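Local coordinates for protein alpha-1,2-mannosidase (Trichoderma reesei, PDB 1HCU) that probably removes alpha-1,2-linked mannose residues from N-linked high-mannose glycans, as a calcium-dependent glycoside hydrolase of family 47, at residues 274-277 and 278-282; 329-332 and 333-337. All blocks are in the same frame, centred on the assembly; numbering follows the deposited sequence.

Contact 1: residues 274-277 and 278-282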
loop_
_atom_site.group_PDB
_atom_site.type_symbol
_atom_site.label_atom_id
_atom_site.label_comp_id
_atom_site.label_asym_id
_atom_site.label_seq_id
_atom_site.Cartn_x
_atom_site.Cartn_y
_atom_site.Cartn_z
ATOM N N ASP A 274 12.894 -13.784 8.221
ATOM C CA ASP A 274 14.208 -14.377 8.403
ATOM C C ASP A 274 14.733 -14.944 7.090
ATOM O O ASP A 274 15.921 -14.826 6.788
ATOM C CB ASP A 274 14.153 -15.462 9.485
ATOM C CG ASP A 274 13.904 -14.888 10.874
ATOM O OD1 ASP A 274 14.188 -13.688 11.080
ATOM O OD2 ASP A 274 13.443 -15.632 11.768
ATOM N N SER A 275 13.847 -15.537 6.299
ATOM C CA SER A 275 14.261 -16.087 5.019
ATOM C C SER A 275 14.629 -15.018 3.985
ATOM O O SER A 275 15.545 -15.230 3.201
ATOM C CB SER A 275 13.176 -17.009 4.441
ATOM O OG SER A 275 13.160 -18.245 5.114
ATOM N N THR A 276 13.940 -13.880 3.963
ATOM C CA THR A 276 14.305 -12.874 2.968
ATOM C C THR A 276 15.599 -12.185 3.383
ATOM O O THR A 276 16.370 -11.734 2.542
ATOM C CB THR A 276 13.184 -11.820 2.734
ATOM O OG1 THR A 276 13.378 -10.687 3.586
ATOM C CG2 THR A 276 11.831 -12.432 2.995
ATOM N N ILE A 277 15.847 -12.133 4.686
ATOM C CA ILE A 277 17.059 -11.523 5.194
ATOM C C ILE A 277 18.277 -12.382 4.873
ATOM O O ILE A 277 19.327 -11.860 4.504
ATOM C CB ILE A 277 16.983 -11.308 6.721
ATOM C CG1 ILE A 277 15.999 -10.181 7.035
ATOM C CG2 ILE A 277 18.364 -10.954 7.275
ATOM C CD1 ILE A 277 15.868 -9.881 8.510
ATOM N N GLY A 278 18.136 -13.699 4.999
ATOM C CA GLY A 278 19.258 -14.577 4.719
ATOM C C GLY A 278 19.396 -15.009 3.267
ATOM O O GLY A 278 20.448 -15.502 2.868
ATOM N N HIS A 279 18.359 -14.803 2.460
ATOM C CA HIS A 279 18.410 -15.254 1.071
ATOM C C HIS A 279 18.009 -14.245 -0.013
ATOM O O HIS A 279 18.472 -14.344 -1.141
ATOM C CB HIS A 279 17.541 -16.503 0.926
ATOM C CG HIS A 279 17.855 -17.579 1.921
ATOM N ND1 HIS A 279 19.022 -18.312 1.886
ATOM C CD2 HIS A 279 17.149 -18.050 2.977
ATOM C CE1 HIS A 279 19.020 -19.187 2.876
ATOM N NE2 HIS A 279 17.895 -19.048 3.553
ATOM N N LEU A 280 17.151 -13.285 0.323
ATOM C CA LEU A 280 16.699 -12.299 -0.657
ATOM C C LEU A 280 17.499 -10.996 -0.609
ATOM O O LEU A 280 17.503 -10.235 -1.581
ATOM C CB LEU A 280 15.205 -12.000 -0.465
ATOM C CG LEU A 280 14.220 -13.173 -0.649
ATOM C CD1 LEU A 280 12.790 -12.648 -0.617
ATOM C CD2 LEU A 280 14.476 -13.866 -1.976
ATOM N N GLY A 281 18.169 -10.743 0.515
ATOM C CA GLY A 281 18.970 -9.538 0.637
ATOM C C GLY A 281 20.041 -9.596 -0.435
ATOM O O GLY A 281 20.780 -10.578 -0.523
ATOM N N SER A 282 20.132 -8.561 -1.262
ATOM C CA SER A 282 21.116 -8.553 -2.338
ATOM C C SER A 282 21.873 -7.223 -2.388
ATOM O O SER A 282 21.300 -6.155 -2.114
ATOM C CB SER A 282 20.404 -8.826 -3.671
ATOM O OG SER A 282 21.316 -8.915 -4.754
#
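D274 lies in the last turns of helix 263-280: its O accepts the N of G278 at 3.1 Å, a regular i to i+4 bond. Its carboxylate turns to the hydroxyl of Y328. S275 O receives a weak bond from H279 N. The same oxygen lies at the H279 ring edge, near its plane, with CD2 at 3.3 Å. With CG anti to the carbonyl carbon (chi1 -52°), the H279 ring is swung back toward S275; it also stacks on W218. T276 O takes L280 N at 2.8 Å, from above the carbonyl plane, and a weak bond from G281 N at 2.9 Å. The weak i to i+5 bond fits the wider, pi-type turn at 278-280, where the helix gives way to strand 281-282, which pairs antiparallel with strand 292-297. The side chains of T276 and L280 cross at a slant, with L280 CD1 3.5 Å from T276 CB and also against CG2. An alanine at L280 would lack CG and both methyls, and is likely to leave T276 CB and CG2 without their neighbour and open a gap toward Y296. The CB bond of I277 points away from 278-282, and the side chain packs on F316, Y328 and F331.

Contact 2: residues 329-332 and 333-337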
loop_
_atom_site.group_PDB
_atom_site.type_symbol
_atom_site.label_atom_id
_atom_site.label_comp_id
_atom_site.label_asym_id
_atom_site.label_seq_id
_atom_site.Cartn_x
_atom_site.Cartn_y
_atom_site.Cartn_z
ATOM N N ILE A 329 14.330 -4.230 12.875
ATOM C CA ILE A 329 14.383 -2.788 12.759
ATOM C C ILE A 329 15.626 -2.388 11.954
ATOM O O ILE A 329 15.529 -1.603 11.009
ATOM C CB ILE A 329 14.412 -2.107 14.148
ATOM C CG1 ILE A 329 13.101 -2.414 14.898
ATOM C CG2 ILE A 329 14.623 -0.606 13.982
ATOM C CD1 ILE A 329 13.018 -1.829 16.304
ATOM N N ASP A 330 16.788 -2.939 12.303
ATOM C CA ASP A 330 18.019 -2.626 11.575
ATOM C C ASP A 330 17.888 -2.936 10.090
ATOM O O ASP A 330 18.296 -2.137 9.239
ATOM C CB ASP A 330 19.216 -3.419 12.113
ATOM C CG ASP A 330 19.567 -3.067 13.537
ATOM O OD1 ASP A 330 19.166 -1.979 14.006
ATOM O OD2 ASP A 330 20.261 -3.883 14.184
ATOM N N PHE A 331 17.344 -4.112 9.783
ATOM C CA PHE A 331 17.182 -4.518 8.393
ATOM C C PHE A 331 16.218 -3.574 7.679
ATOM O O PHE A 331 16.465 -3.178 6.546
ATOM C CB PHE A 331 16.693 -5.973 8.309
ATOM C CG PHE A 331 16.687 -6.523 6.913
ATOM C CD1 PHE A 331 15.499 -6.657 6.211
ATOM C CD2 PHE A 331 17.879 -6.854 6.279
ATOM C CE1 PHE A 331 15.495 -7.109 4.894
ATOM C CE2 PHE A 331 17.888 -7.310 4.958
ATOM C CZ PHE A 331 16.696 -7.436 4.265
ATOM N N GLY A 332 15.136 -3.195 8.354
ATOM C CA GLY A 332 14.182 -2.276 7.756
ATOM C C GLY A 332 14.795 -0.909 7.474
ATOM O O GLY A 332 14.523 -0.304 6.437
ATOM N N ILE A 333 15.619 -0.418 8.400
ATOM C CA ILE A 333 16.285 0.877 8.239
ATOM C C ILE A 333 17.197 0.850 7.009
ATOM O O ILE A 333 17.260 1.811 6.239
ATOM C CB ILE A 333 17.150 1.230 9.485
ATOM C CG1 ILE A 333 16.249 1.499 10.694
ATOM C CG2 ILE A 333 18.010 2.452 9.211
ATOM C CD1 ILE A 333 15.241 2.610 10.469
ATOM N N LYS A 334 17.896 -0.264 6.831
ATOM C CA LYS A 334 18.805 -0.439 5.706
ATOM C C LYS A 334 18.006 -0.437 4.408
ATOM O O LYS A 334 18.426 0.131 3.400
ATOM C CB LYS A 334 19.578 -1.759 5.862
ATOM C CG LYS A 334 20.490 -2.118 4.695
ATOM C CD LYS A 334 21.478 -0.996 4.406
ATOM C CE LYS A 334 22.229 -1.216 3.106
ATOM N NZ LYS A 334 23.347 -2.192 3.227
ATOM N N LEU A 335 16.836 -1.061 4.448
ATOM C CA LEU A 335 15.972 -1.149 3.280
ATOM C C LEU A 335 15.435 0.226 2.892
ATOM O O LEU A 335 15.469 0.613 1.723
ATOM C CB LEU A 335 14.814 -2.101 3.575
ATOM C CG LEU A 335 14.646 -3.368 2.731
ATOM C CD1 LEU A 335 15.991 -4.020 2.432
ATOM C CD2 LEU A 335 13.724 -4.325 3.483
ATOM N N ALA A 336 14.935 0.958 3.878
ATOM C CA ALA A 336 14.391 2.280 3.635
ATOM C C ALA A 336 15.469 3.165 3.013
ATOM O O ALA A 336 15.224 3.895 2.050
ATOM C CB ALA A 336 13.901 2.882 4.942
ATOM N N SER A 337 16.673 3.073 3.567
ATOM C CA SER A 337 17.816 3.843 3.107
ATOM C C SER A 337 18.248 3.463 1.698
ATOM O O SER A 337 18.496 4.331 0.856
ATOM C CB SER A 337 18.987 3.635 4.067
ATOM O OG SER A 337 20.154 4.260 3.582
#
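About two and a half turns of helix 326-344, in the (alpha/alpha)7 barrel fold of family 47, bring I329 against I333 and F331 against L335. Four i to i+4 backbone bonds hold them: I333 N to I329 O at 2.9 Å, K334 N to D330 O at 3.1 Å, L335 N to F331 O and A336 N to G332 O. The last is the straightest, with an N-H...O angle of 166°. F331 CG is anti to the backbone N (chi1 -172°), which carries the ring along the helix to the L335 methyls. CE1 is 3.6 Å from L335 CD2, and CZ is 3.9 Å from L335 CD1. CD2 comes to the ring obliquely. I333 CG1 lies 3.2 Å from the carbonyl O of I329. Its apolar contact is with I329 CG2, at 4.2 Å. K334 lays its CB 3.5 Å from F331 O. Its chain bends at chi2 and chi4 and leads away from 329-332 to a hydrogen bond between NZ and T291 OG1. Neighbours close in from several directions. Helix 393-405 packs on I329 and I333 through V404, and I333 also touches A401. Helix 312-323 meets I333 with I317, while its F316 touches L335 and sets its ring at about 60° to that of F331. Strand 292-297 presents L293 to both F331 and L335.

Both contacts are partly buried and lie on one side of the chain's centre, with their own centres about 13 Å apart. They touch directly: I277 CG1 of contact 1 is 3.7 Å from F331 CD1 of contact 2. Both also share helix 312-323 and strand 292-297 as neighbours. Contact 1 is a helix end running into a sheet. Two of its four backbone bonds are weak, with G278 and H279 exposed. Contact 2 lies inside an unbroken helix, with regular bonds and apolar pairs. Contact 2 packs on helix 393-405, while contact 1 leans on loop residues such as W218 and L221.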